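Local coordinates for protein polyphosphate kinase (Porphyromonas gingivalis, PDB 2O8R) that probably catalyses the reversible transfer of the terminal phosphate of ATP to a growing chain of polyphosphate, as a magnesium-dependent member of the PPK1 family, at residues A[115-120]-A[206-211]; A[190-195]-A[304-309]; A[526-531]-A[559-564]; A[534-539]-A[602-607]. The protein carries 3 engineered substitutions. All blocks are in the same frame, centred on the assembly; numbering follows the deposited sequence.

The four contacts form two clusters on opposite sides of the chain's centre. Interactions 1 and 2 share a three-stranded sheet, and R191 of interaction 2 forms a salt bridge with E210 of interaction 1. Interaction 2 is buried and combines a charged pair with a packed phenylalanine, whereas interaction 1 is strand pairing whose polar edge holds two sulfates. Interactions 3 and 4 lie about 8 Å apart, centre to centre, in the C-terminal PLD-like region, and both are partly buried. Interaction 3 sets a helix against the turn that ends another, by aliphatic packing without a hydrogen bond between them, while interaction 4 pairs strands of the adjoining sheet; E527 joins the two through N605 and Y538.

Interaction 1 (A[115-120]-A[206-211]); sequences IRLRTH and YSFLED. With SO4 (sulfate ion), chain J; SO4 (sulfate ion), chain H.
L117 and Y206 sit side by side on parallel strands, their side chains crossing at about a right angle with L117 CD1 3.8 Å from Y206 CB. With its CG anti to the backbone N (chi1 177°), L117 also reaches F208, where CG lies 4.1 Å from ring atom CE2. On the same face I115 presents its CG2 methyl to the edge of the Y206 ring, 3.7 Å from CE2. The backbone of Y206 grips the neighbouring strand twice: its N donates to R116 O at 2.8 Å, and its O accepts from R118 N at 2.8 Å. Further out, R118 O lies in the plane of the F208 ring, beyond its edge. At the polar margin, T119 N and H120 N donate to one sulfate, T119 N at 2.6 Å from O4 and H120 N at 2.7 Å from O3. R116 NH2 makes a weak bond to a second sulfate, which the R118 guanidinium also approaches. Both ions probably come from the crystallisation liquor. The D211 carboxylate, at this end of the contact, is bonded to Y300 OH. Strand 204-208 is central in its sheet, between 115-118 and 192-195, and F102 and L107 of helix 83-112 pack on L117.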
loop_
_atom_site.group_PDB
_atom_site.type_symbol
_atom_site.label_atom_id
_atom_site.label_comp_id
_atom_site.label_asym_id
_atom_site.label_seq_id
_atom_site.Cartn_x
_atom_site.Cartn_y
_atom_site.Cartn_z
ATOM N N ILE A 115 0.752 21.115 23.039
ATOM C CA ILE A 115 1.040 19.703 22.779
ATOM C C ILE A 115 1.926 19.162 23.891
ATOM O O ILE A 115 3.006 19.691 24.143
ATOM C CB ILE A 115 1.780 19.488 21.432
ATOM C CG1 ILE A 115 1.350 20.526 20.385
ATOM C CG2 ILE A 115 1.627 18.041 20.930
ATOM C CD1 ILE A 115 0.228 20.113 19.474
ATOM N N ARG A 116 1.469 18.115 24.571
ATOM C CA ARG A 116 2.304 17.479 25.576
ATOM C C ARG A 116 2.648 16.075 25.132
ATOM O O ARG A 116 1.805 15.171 25.121
ATOM C CB ARG A 116 1.659 17.511 26.959
ATOM C CG ARG A 116 2.674 17.435 28.093
ATOM C CD ARG A 116 2.420 18.510 29.150
ATOM N NE ARG A 116 1.895 17.971 30.398
ATOM C CZ ARG A 116 2.654 17.549 31.406
ATOM N NH1 ARG A 116 3.978 17.601 31.316
ATOM N NH2 ARG A 116 2.092 17.071 32.508
ATOM N N LEU A 117 3.890 15.919 24.695
ATOM C CA LEU A 117 4.393 14.617 24.352
ATOM C C LEU A 117 5.031 14.148 25.622
ATOM O O LEU A 117 6.072 14.660 26.027
ATOM C CB LEU A 117 5.417 14.694 23.220
ATOM C CG LEU A 117 6.055 13.344 22.840
ATOM C CD1 LEU A 117 5.003 12.255 22.644
ATOM C CD2 LEU A 117 6.911 13.466 21.598
ATOM N N ARG A 118 4.392 13.195 26.275
ATOM C CA ARG A 118 4.844 12.801 27.591
ATOM C C ARG A 118 6.083 11.952 27.515
ATOM O O ARG A 118 6.210 11.050 26.681
ATOM C CB ARG A 118 3.733 12.129 28.405
ATOM C CG ARG A 118 2.911 13.136 29.207
ATOM C CD ARG A 118 2.351 12.525 30.484
ATOM N NE ARG A 118 0.954 12.154 30.315
ATOM C CZ ARG A 118 -0.063 12.906 30.710
ATOM N NH1 ARG A 118 0.155 14.065 31.311
ATOM N NH2 ARG A 118 -1.301 12.500 30.507
ATOM N N THR A 119 7.011 12.266 28.398
ATOM C CA THR A 119 8.292 11.609 28.409
ATOM C C THR A 119 8.404 10.766 29.688
ATOM O O THR A 119 9.282 9.909 29.808
ATOM C CB THR A 119 9.390 12.664 28.262
ATOM O OG1 THR A 119 10.399 12.193 27.365
ATOM C CG2 THR A 119 9.980 13.043 29.604
ATOM N N HIS A 120 7.478 11.009 30.620
ATOM C CA HIS A 120 7.289 10.188 31.821
ATOM C C HIS A 120 5.846 9.685 31.896
ATOM O O HIS A 120 5.018 10.038 31.039
ATOM C CB HIS A 120 7.633 10.988 33.074
ATOM C CG HIS A 120 8.975 11.652 33.014
ATOM N ND1 HIS A 120 9.142 13.012 33.166
ATOM C CD2 HIS A 120 10.213 11.142 32.809
ATOM C CE1 HIS A 120 10.425 13.312 33.068
ATOM N NE2 HIS A 120 11.096 12.196 32.847
ATOM N N TYR A 206 0.132 13.069 24.290
ATOM C CA TYR A 206 0.624 11.914 23.560
ATOM C C TYR A 206 1.609 11.107 24.376
ATOM O O TYR A 206 2.329 11.638 25.221
ATOM C CB TYR A 206 1.254 12.340 22.238
ATOM C CG TYR A 206 0.288 13.043 21.336
ATOM C CD1 TYR A 206 -0.637 12.322 20.588
ATOM C CD2 TYR A 206 0.283 14.434 21.240
ATOM C CE1 TYR A 206 -1.535 12.958 19.754
ATOM C CE2 TYR A 206 -0.618 15.088 20.410
ATOM C CZ TYR A 206 -1.526 14.339 19.671
ATOM O OH TYR A 206 -2.428 14.963 18.849
ATOM N N SER A 207 1.638 9.813 24.106
ATOM C CA SER A 207 2.555 8.918 24.781
ATOM C C SER A 207 3.211 8.039 23.757
ATOM O O SER A 207 2.565 7.650 22.780
ATOM C CB SER A 207 1.790 8.028 25.742
ATOM O OG SER A 207 1.349 8.768 26.853
ATOM N N PHE A 208 4.488 7.734 23.982
ATOM C CA PHE A 208 5.182 6.674 23.238
ATOM C C PHE A 208 4.545 5.342 23.603
ATOM O O PHE A 208 4.234 5.082 24.772
ATOM C CB PHE A 208 6.668 6.601 23.609
ATOM C CG PHE A 208 7.492 7.773 23.125
ATOM C CD1 PHE A 208 8.256 7.671 21.970
ATOM C CD2 PHE A 208 7.532 8.960 23.837
ATOM C CE1 PHE A 208 9.030 8.734 21.531
ATOM C CE2 PHE A 208 8.307 10.021 23.406
ATOM C CZ PHE A 208 9.057 9.908 22.250
ATOM N N LEU A 209 4.356 4.498 22.606
ATOM C CA LEU A 209 3.865 3.156 22.845
ATOM C C LEU A 209 4.737 2.425 23.865
ATOM O O LEU A 209 4.210 1.818 24.804
ATOM C CB LEU A 209 3.820 2.380 21.533
ATOM C CG LEU A 209 2.993 1.102 21.464
ATOM C CD1 LEU A 209 1.647 1.304 22.135
ATOM C CD2 LEU A 209 2.828 0.685 19.994
ATOM N N GLU A 210 6.062 2.509 23.706
ATOM C CA GLU A 210 6.980 1.747 24.571
ATOM C C GLU A 210 6.945 2.215 26.016
ATOM O O GLU A 210 7.230 1.438 26.922
ATOM C CB GLU A 210 8.422 1.727 24.037
ATOM C CG GLU A 210 9.171 3.063 24.088
ATOM C CD GLU A 210 9.011 3.893 22.814
ATOM O OE1 GLU A 210 7.950 3.800 22.154
ATOM O OE2 GLU A 210 9.952 4.650 22.479
ATOM N N ASP A 211 6.586 3.480 26.226
ATOM C CA ASP A 211 6.403 3.999 27.572
ATOM C C ASP A 211 5.221 3.302 28.265
ATOM O O ASP A 211 5.343 2.830 29.390
ATOM C CB ASP A 211 6.230 5.519 27.544
ATOM C CG ASP A 211 7.560 6.265 27.475
ATOM O OD1 ASP A 211 8.624 5.642 27.659
ATOM O OD2 ASP A 211 7.539 7.488 27.245
HETATM S S SO4 J . 6.467 14.346 30.968
HETATM O O1 SO4 J . 5.620 15.443 31.427
HETATM O O2 SO4 J . 7.697 14.339 31.747
HETATM O O3 SO4 J . 5.755 13.084 31.148
HETATM O O4 SO4 J . 6.810 14.544 29.564
HETATM S S SO4 H . 0.914 14.620 34.372
HETATM O O1 SO4 H . 0.173 15.865 34.165
HETATM O O2 SO4 H . 1.807 14.769 35.516
HETATM O O3 SO4 H . -0.028 13.520 34.602
HETATM O O4 SO4 H . 1.725 14.327 33.195
#

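Interaction 2 (A[190-195]-A[304-309]); sequences PRFVEL and QDLAML
R191 and D305 form the charged part of the contact, a salt bridge in which R191 NH1 lies 2.7 Å from D305 OD2. The oxygen sits in the guanidinium plane but is met on its anti side and 33° out of the carboxylate plane, and the two groups are almost perpendicular (89°). NH2 of the same arginine bonds the carboxylate of E210 and the carbonyl of V301, so the group is held from several directions.

The apolar part centres on the F192 ring. L309 CD1 makes a CH-pi contact over one face, 3.8 Å from the centroid, while R191 CG covers the opposite face. L306 CD2 adds a methyl contact 3.5 Å from F192 CZ, and D305 O lies at the ring edge near CE2. F192 opens strand 192-195, an outer strand of a three-stranded sheet; the 3-10 segment 304-308 meets its ring at the edge, and L309, just after it, covers a face. That turn is braced by M308 N donating to D305 O, and L306 also packs on L42 of helix 35-63 and F102 of helix 83-112.

A water also bridges the segments, accepting from F192 N at 3.2 Å and donating to M308 O at 3.0 Å.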
loop_
_atom_site.group_PDB
_atom_site.type_symbol
_atom_site.label_atom_id
_atom_site.label_comp_id
_atom_site.label_asym_id
_atom_site.label_seq_id
_atom_site.Cartn_x
_atom_site.Cartn_y
_atom_site.Cartn_z
ATOM N N PRO A 190 -0.069 2.696 16.745
ATOM C CA PRO A 190 0.778 3.832 16.442
ATOM C C PRO A 190 1.901 3.994 17.469
ATOM O O PRO A 190 1.763 3.560 18.623
ATOM C CB PRO A 190 -0.185 5.011 16.537
ATOM C CG PRO A 190 -1.183 4.590 17.522
ATOM C CD PRO A 190 -1.344 3.109 17.356
ATOM N N ARG A 191 3.000 4.614 17.040
ATOM C CA ARG A 191 4.129 4.897 17.921
ATOM C C ARG A 191 3.664 5.853 18.999
ATOM O O ARG A 191 4.043 5.717 20.166
ATOM C CB ARG A 191 5.274 5.533 17.132
ATOM C CG ARG A 191 6.537 5.781 17.932
ATOM C CD ARG A 191 7.142 4.488 18.486
ATOM N NE ARG A 191 8.233 4.761 19.425
ATOM C CZ ARG A 191 9.500 4.972 19.073
ATOM N NH1 ARG A 191 9.877 4.946 17.800
ATOM N NH2 ARG A 191 10.406 5.199 20.002
ATOM N N PHE A 192 2.825 6.808 18.590
ATOM C CA PHE A 192 2.286 7.817 19.493
ATOM C C PHE A 192 0.804 7.600 19.744
ATOM O O PHE A 192 0.022 7.473 18.806
ATOM C CB PHE A 192 2.573 9.208 18.951
ATOM C CG PHE A 192 4.026 9.446 18.696
ATOM C CD1 PHE A 192 4.906 9.610 19.759
ATOM C CD2 PHE A 192 4.522 9.457 17.400
ATOM C CE1 PHE A 192 6.256 9.809 19.535
ATOM C CE2 PHE A 192 5.866 9.655 17.168
ATOM C CZ PHE A 192 6.737 9.828 18.238
ATOM N N VAL A 193 0.447 7.526 21.026
ATOM C CA VAL A 193 -0.904 7.199 21.457
ATOM C C VAL A 193 -1.495 8.443 22.111
ATOM O O VAL A 193 -0.946 8.945 23.100
ATOM C CB VAL A 193 -0.893 5.997 22.449
ATOM C CG1 VAL A 193 -2.309 5.594 22.886
ATOM C CG2 VAL A 193 -0.214 4.817 21.813
ATOM N N GLU A 194 -2.581 8.960 21.528
ATOM C CA GLU A 194 -3.284 10.126 22.064
ATOM C C GLU A 194 -4.104 9.724 23.284
ATOM O O GLU A 194 -4.690 8.642 23.311
ATOM C CB GLU A 194 -4.200 10.732 21.007
ATOM C CG GLU A 194 -4.730 12.147 21.338
ATOM C CD GLU A 194 -5.877 12.602 20.420
ATOM O OE1 GLU A 194 -6.488 11.759 19.718
ATOM O OE2 GLU A 194 -6.179 13.814 20.414
ATOM N N LEU A 195 -4.118 10.586 24.297
ATOM C CA LEU A 195 -4.888 10.351 25.514
ATOM C C LEU A 195 -6.111 11.247 25.492
ATOM O O LEU A 195 -6.021 12.390 25.046
ATOM C CB LEU A 195 -4.041 10.658 26.747
ATOM C CG LEU A 195 -2.733 9.877 26.918
ATOM C CD1 LEU A 195 -2.250 9.972 28.344
ATOM C CD2 LEU A 195 -2.926 8.438 26.565
ATOM N N GLN A 304 12.738 8.281 13.775
ATOM C CA GLN A 304 12.251 8.669 12.462
ATOM C C GLN A 304 10.738 8.593 12.475
ATOM O O GLN A 304 10.076 9.156 11.598
ATOM C CB GLN A 304 12.819 7.783 11.358
ATOM C CG GLN A 304 12.822 6.284 11.662
ATOM C CD GLN A 304 14.158 5.848 12.215
ATOM O OE1 GLN A 304 14.583 6.312 13.267
ATOM N NE2 GLN A 304 14.847 4.978 11.491
ATOM N N ASP A 305 10.206 7.904 13.490
ATOM C CA ASP A 305 8.767 7.838 13.748
ATOM C C ASP A 305 8.199 9.177 14.185
ATOM O O ASP A 305 6.983 9.302 14.316
ATOM C CB ASP A 305 8.430 6.807 14.828
ATOM C CG ASP A 305 8.793 5.387 14.433
ATOM O OD1 ASP A 305 9.044 5.134 13.235
ATOM O OD2 ASP A 305 8.824 4.518 15.332
ATOM N N LEU A 306 9.059 10.169 14.426
ATOM C CA LEU A 306 8.572 11.515 14.743
ATOM C C LEU A 306 7.714 12.070 13.609
ATOM O O LEU A 306 6.832 12.892 13.834
ATOM C CB LEU A 306 9.712 12.473 15.105
ATOM C CG LEU A 306 10.345 12.296 16.500
ATOM C CD1 LEU A 306 11.282 13.438 16.804
ATOM C CD2 LEU A 306 9.312 12.185 17.616
ATOM N N ALA A 307 7.953 11.582 12.396
ATOM C CA ALA A 307 7.155 11.944 11.231
ATOM C C ALA A 307 5.693 11.552 11.412
ATOM O O ALA A 307 4.827 12.042 10.690
ATOM C CB ALA A 307 7.725 11.286 9.976
HETATM N N MSE A 308 5.434 10.674 12.377
HETATM C CA MSE A 308 4.090 10.184 12.675
HETATM C C MSE A 308 3.449 10.895 13.857
HETATM O O MSE A 308 2.332 10.559 14.251
HETATM C CB MSE A 308 4.114 8.674 12.975
HETATM C CG MSE A 308 4.353 7.775 11.766
HETATM SE SE MSE A 308 3.128 8.153 10.280
HETATM C CE MSE A 308 1.430 7.575 11.048
ATOM N N LEU A 309 4.157 11.845 14.457
ATOM C CA LEU A 309 3.584 12.581 15.570
ATOM C C LEU A 309 2.508 13.476 15.009
ATOM O O LEU A 309 2.774 14.283 14.131
ATOM C CB LEU A 309 4.629 13.429 16.278
ATOM C CG LEU A 309 4.108 14.115 17.539
ATOM C CD1 LEU A 309 3.704 13.063 18.578
ATOM C CD2 LEU A 309 5.151 15.080 18.097
HETATM O O HOH W 1 2.122 7.902 15.630
#

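Interaction 3 (A[526-531]-A[559-564]); sequences REIENV and SEAGVE
V563 packs directly against the helix 526-531, and its CG2 methyl has the most neighbours there. This methyl lies 3.7 Å from both E527 O and I528 CA, resting on the helix backbone itself, and 3.9 Å from V531 CG2. The second branch, CG1, is anti to the backbone N (chi1 -175°) and meets E527 CB at 4.0 Å. E527, I528 and V563 make up the buried side of the contact, and the packing of V563 extends to M539 of strand 538-543 and to A558 of helix 549-560.

The other side, formed by V531, A561 and G562, is partly exposed. I528 links the two, its CG2 touching A561 CB at 3.8 Å, methyl to methyl. V531, with CG1 anti to its backbone N, directs that branch at A561 O, 3.2 Å away. Here helix 549-560 ends in a Schellman motif: G562 takes a positive phi of 87°, and its N donates to S559 O at 2.8 Å. The chain then turns through V563 into strand 564-569. Strands 538-543 and 564-569 are parallel neighbours joined through helix 549-560, a beta-alpha-beta crossover, and the contact sets the end of its helix against helix 516-532.

The meeting surfaces offer each other aliphatic groups and backbone carbonyl oxygens, without a hydrogen bond between the segments. E527 turns its carboxylate elsewhere, accepting from N605 N and Y538 N. The two segments thus meet by van der Waals contact, consistent with apolar burial on the V563 side.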
loop_
_atom_site.group_PDB
_atom_site.type_symbol
_atom_site.label_atom_id
_atom_site.label_comp_id
_atom_site.label_asym_id
_atom_site.label_seq_id
_atom_site.Cartn_x
_atom_site.Cartn_y
_atom_site.Cartn_z
ATOM N N ARG A 526 36.667 25.437 -22.461
ATOM C CA ARG A 526 36.348 26.666 -23.176
ATOM C C ARG A 526 36.386 27.897 -22.275
ATOM O O ARG A 526 36.798 28.976 -22.715
ATOM C CB ARG A 526 34.998 26.556 -23.865
ATOM C CG ARG A 526 34.580 27.831 -24.568
ATOM C CD ARG A 526 33.475 27.580 -25.537
ATOM N NE ARG A 526 32.251 27.208 -24.846
ATOM C CZ ARG A 526 31.064 27.127 -25.429
ATOM N NH1 ARG A 526 30.939 27.411 -26.719
ATOM N NH2 ARG A 526 30.005 26.773 -24.717
ATOM N N GLU A 527 35.974 27.725 -21.019
ATOM C CA GLU A 527 36.028 28.811 -20.039
ATOM C C GLU A 527 37.467 29.106 -19.681
ATOM O O GLU A 527 37.826 30.270 -19.508
ATOM C CB GLU A 527 35.237 28.489 -18.763
ATOM C CG GLU A 527 33.777 28.166 -18.971
ATOM C CD GLU A 527 32.947 29.370 -19.373
ATOM O OE1 GLU A 527 33.141 30.453 -18.770
ATOM O OE2 GLU A 527 32.094 29.217 -20.290
ATOM N N ILE A 528 38.290 28.058 -19.572
ATOM C CA ILE A 528 39.712 28.258 -19.267
ATOM C C ILE A 528 40.379 29.095 -20.351
ATOM O O ILE A 528 41.052 30.080 -20.049
ATOM C CB ILE A 528 40.489 26.936 -19.102
ATOM C CG1 ILE A 528 39.960 26.133 -17.914
ATOM C CG2 ILE A 528 41.988 27.217 -18.940
ATOM C CD1 ILE A 528 40.620 24.793 -17.775
ATOM N N GLU A 529 40.156 28.703 -21.604
ATOM C CA GLU A 529 40.673 29.411 -22.774
ATOM C C GLU A 529 40.291 30.877 -22.752
ATOM O O GLU A 529 41.146 31.749 -22.861
ATOM C CB GLU A 529 40.131 28.785 -24.056
ATOM C CG GLU A 529 40.499 27.326 -24.234
ATOM C CD GLU A 529 39.494 26.581 -25.091
ATOM O OE1 GLU A 529 39.079 27.125 -26.137
ATOM O OE2 GLU A 529 39.118 25.449 -24.719
ATOM N N ASN A 530 39.000 31.134 -22.588
ATOM C CA ASN A 530 38.465 32.483 -22.609
ATOM C C ASN A 530 39.166 33.421 -21.638
ATOM O O ASN A 530 39.339 34.605 -21.929
ATOM C CB ASN A 530 36.956 32.460 -22.326
ATOM C CG ASN A 530 36.140 31.843 -23.464
ATOM O OD1 ASN A 530 34.919 31.746 -23.369
ATOM N ND2 ASN A 530 36.810 31.420 -24.536
ATOM N N VAL A 531 39.566 32.888 -20.484
ATOM C CA VAL A 531 40.303 33.664 -19.486
ATOM C C VAL A 531 41.714 33.995 -19.988
ATOM O O VAL A 531 42.252 35.072 -19.718
ATOM C CB VAL A 531 40.370 32.927 -18.132
ATOM C CG1 VAL A 531 41.259 33.684 -17.129
ATOM C CG2 VAL A 531 38.985 32.756 -17.572
ATOM N N SER A 559 39.719 26.849 -11.611
ATOM C CA SER A 559 39.921 27.848 -10.563
ATOM C C SER A 559 41.320 28.452 -10.655
ATOM O O SER A 559 41.472 29.673 -10.799
ATOM C CB SER A 559 39.711 27.221 -9.184
ATOM O OG SER A 559 39.869 28.179 -8.154
ATOM N N GLU A 560 42.328 27.578 -10.593
ATOM C CA GLU A 560 43.733 27.942 -10.782
ATOM C C GLU A 560 43.938 28.839 -11.999
ATOM O O GLU A 560 44.707 29.795 -11.940
ATOM C CB GLU A 560 44.586 26.677 -10.935
ATOM C CG GLU A 560 44.892 25.952 -9.624
ATOM C CD GLU A 560 45.486 24.574 -9.824
ATOM O OE1 GLU A 560 45.335 24.010 -10.930
ATOM O OE2 GLU A 560 46.107 24.043 -8.872
ATOM N N ALA A 561 43.227 28.535 -13.087
ATOM C CA ALA A 561 43.318 29.286 -14.339
ATOM C C ALA A 561 42.587 30.623 -14.321
ATOM O O ALA A 561 42.498 31.278 -15.349
ATOM C CB ALA A 561 42.779 28.453 -15.480
ATOM N N GLY A 562 42.035 31.014 -13.176
ATOM C CA GLY A 562 41.255 32.238 -13.106
ATOM C C GLY A 562 39.773 32.122 -13.448
ATOM O O GLY A 562 39.070 33.140 -13.475
ATOM N N VAL A 563 39.280 30.907 -13.708
ATOM C CA VAL A 563 37.830 30.703 -13.888
ATOM C C VAL A 563 37.107 30.714 -12.528
ATOM O O VAL A 563 37.479 29.979 -11.612
ATOM C CB VAL A 563 37.488 29.389 -14.667
ATOM C CG1 VAL A 563 35.993 29.295 -14.940
ATOM C CG2 VAL A 563 38.284 29.279 -15.984
ATOM N N GLU A 564 36.088 31.566 -12.406
ATOM C CA GLU A 564 35.255 31.656 -11.199
ATOM C C GLU A 564 34.109 30.640 -11.207
ATOM O O GLU A 564 33.406 30.476 -12.216
ATOM C CB GLU A 564 34.641 33.040 -11.091
ATOM C CG GLU A 564 35.584 34.138 -10.691
ATOM C CD GLU A 564 34.837 35.379 -10.238
ATOM O OE1 GLU A 564 33.594 35.441 -10.422
ATOM O OE2 GLU A 564 35.493 36.287 -9.685
#

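Interaction 4 (A[534-539]-A[602-607]); sequences GKRGYM and CFHNGG
M539 and F603 face each other as an antiparallel non-hydrogen-bonded pair, their CA atoms 4.8 Å apart, and the two segments run in nearly opposite directions. Next to this pair, H604 N donates to Y538 O at 3.0 Å in a nearly straight bond (168°). A CA-H...O contact supplements it, with M539 CA 3.3 Å from C602 O. Beyond F603 the chain leaves the strand, and N605, G606 and G607 have positive phi.

On the M539 face, the selenium of this selenomethionine makes a Met-aromatic contact with F603, SE lying 3.7 Å from CE1 and approaching the ring obliquely. L523 of helix 516-532 packs on F603, and L555 of helix 549-560 on M539. H604 CB packs 3.7 Å from Y538 CB. With CG anti to the backbone N (chi1 -173°), the H604 imidazole lies beside R536, which crosses it at about a right angle: R536 NH1 lies over one face near the rim, 3.9 Å from H604 CD2, with the two planes 71° apart. G606 C covers the opposite face. H604 ND1 is bonded to E609, and Y538 OH to D566.

Strand 538-543 thus sits between antiparallel 600-603 and parallel 564-569 within a mixed sheet flanked by helices, an arrangement consistent with the PLD-like fold of PPK1 C-terminal domain 2.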
loop_
_atom_site.group_PDB
_atom_site.type_symbol
_atom_site.label_atom_id
_atom_site.label_comp_id
_atom_site.label_asym_id
_atom_site.label_seq_id
_atom_site.Cartn_x
_atom_site.Cartn_y
_atom_site.Cartn_z
ATOM N N GLY A 534 41.642 36.750 -22.083
ATOM C CA GLY A 534 41.298 37.944 -21.318
ATOM C C GLY A 534 39.815 38.239 -21.200
ATOM O O GLY A 534 39.432 39.376 -20.896
ATOM N N LYS A 535 38.984 37.223 -21.440
ATOM C CA LYS A 535 37.531 37.325 -21.241
ATOM C C LYS A 535 37.161 36.766 -19.867
ATOM O O LYS A 535 37.954 36.050 -19.248
ATOM C CB LYS A 535 36.763 36.547 -22.317
ATOM C CG LYS A 535 37.027 36.974 -23.753
ATOM C CD LYS A 535 36.390 35.984 -24.723
ATOM C CE LYS A 535 37.195 35.850 -26.009
ATOM N NZ LYS A 535 36.942 34.562 -26.738
ATOM N N ARG A 536 35.957 37.090 -19.402
ATOM C CA ARG A 536 35.435 36.564 -18.140
ATOM C C ARG A 536 35.220 35.052 -18.231
ATOM O O ARG A 536 34.777 34.547 -19.270
ATOM C CB ARG A 536 34.125 37.273 -17.757
ATOM C CG ARG A 536 33.566 36.814 -16.433
ATOM C CD ARG A 536 32.747 37.876 -15.728
ATOM N NE ARG A 536 32.310 37.414 -14.410
ATOM C CZ ARG A 536 31.201 36.707 -14.181
ATOM N NH1 ARG A 536 30.397 36.375 -15.186
ATOM N NH2 ARG A 536 30.886 36.333 -12.945
ATOM N N GLY A 537 35.563 34.339 -17.158
ATOM C CA GLY A 537 35.370 32.889 -17.079
ATOM C C GLY A 537 34.491 32.512 -15.904
ATOM O O GLY A 537 34.918 32.573 -14.747
ATOM N N TYR A 538 33.257 32.119 -16.192
ATOM C CA TYR A 538 32.298 31.834 -15.124
ATOM C C TYR A 538 31.519 30.535 -15.327
ATOM O O TYR A 538 31.211 30.147 -16.467
ATOM C CB TYR A 538 31.333 33.009 -14.959
ATOM C CG TYR A 538 30.396 32.845 -13.801
ATOM C CD1 TYR A 538 30.873 32.881 -12.489
ATOM C CD2 TYR A 538 29.031 32.632 -14.012
ATOM C CE1 TYR A 538 30.025 32.723 -11.416
ATOM C CE2 TYR A 538 28.167 32.472 -12.942
ATOM C CZ TYR A 538 28.671 32.514 -11.649
ATOM O OH TYR A 538 27.817 32.367 -10.588
HETATM N N MSE A 539 31.210 29.864 -14.216
HETATM C CA MSE A 539 30.391 28.643 -14.221
HETATM C C MSE A 539 29.432 28.673 -13.063
HETATM O O MSE A 539 29.800 29.055 -11.946
HETATM C CB MSE A 539 31.256 27.394 -14.106
HETATM C CG MSE A 539 32.066 27.120 -15.347
HETATM SE SE MSE A 539 32.996 25.425 -15.336
HETATM C CE MSE A 539 34.488 25.836 -14.200
ATOM N N CYS A 602 25.440 25.934 -15.980
ATOM C CA CYS A 602 25.544 27.180 -16.729
ATOM C C CYS A 602 26.984 27.529 -16.998
ATOM O O CYS A 602 27.769 27.735 -16.072
ATOM C CB CYS A 602 24.920 28.325 -15.950
ATOM S SG CYS A 602 23.255 27.972 -15.501
ATOM N N PHE A 603 27.329 27.605 -18.271
ATOM C CA PHE A 603 28.655 28.065 -18.666
ATOM C C PHE A 603 28.554 29.438 -19.325
ATOM O O PHE A 603 27.822 29.609 -20.308
ATOM C CB PHE A 603 29.303 27.060 -19.609
ATOM C CG PHE A 603 29.453 25.673 -19.018
ATOM C CD1 PHE A 603 30.659 25.274 -18.461
ATOM C CD2 PHE A 603 28.396 24.763 -19.043
ATOM C CE1 PHE A 603 30.811 23.998 -17.932
ATOM C CE2 PHE A 603 28.544 23.492 -18.519
ATOM C CZ PHE A 603 29.753 23.109 -17.959
ATOM N N HIS A 604 29.280 30.412 -18.778
ATOM C CA HIS A 604 29.210 31.802 -19.248
ATOM C C HIS A 604 29.552 31.995 -20.725
ATOM O O HIS A 604 28.845 32.728 -21.432
ATOM C CB HIS A 604 30.097 32.706 -18.407
ATOM C CG HIS A 604 29.939 34.158 -18.723
ATOM N ND1 HIS A 604 28.706 34.746 -18.915
ATOM C CD2 HIS A 604 30.855 35.144 -18.870
ATOM C CE1 HIS A 604 28.869 36.030 -19.171
ATOM N NE2 HIS A 604 30.164 36.298 -19.151
ATOM N N ASN A 605 30.625 31.334 -21.174
ATOM C CA ASN A 605 31.112 31.435 -22.556
ATOM C C ASN A 605 31.135 32.868 -23.110
ATOM O O ASN A 605 30.467 33.184 -24.106
ATOM C CB ASN A 605 30.300 30.515 -23.462
ATOM C CG ASN A 605 30.864 30.442 -24.862
ATOM O OD1 ASN A 605 32.080 30.540 -25.065
ATOM N ND2 ASN A 605 29.979 30.284 -25.843
ATOM N N GLY A 606 31.873 33.741 -22.429
ATOM C CA GLY A 606 31.957 35.151 -22.803
ATOM C C GLY A 606 30.694 35.953 -22.540
ATOM O O GLY A 606 30.753 37.103 -22.103
ATOM N N GLY A 607 29.548 35.346 -22.808
ATOM C CA GLY A 607 28.269 36.026 -22.686
ATOM C C GLY A 607 27.257 35.385 -23.612
ATOM O O GLY A 607 26.089 35.774 -23.632
#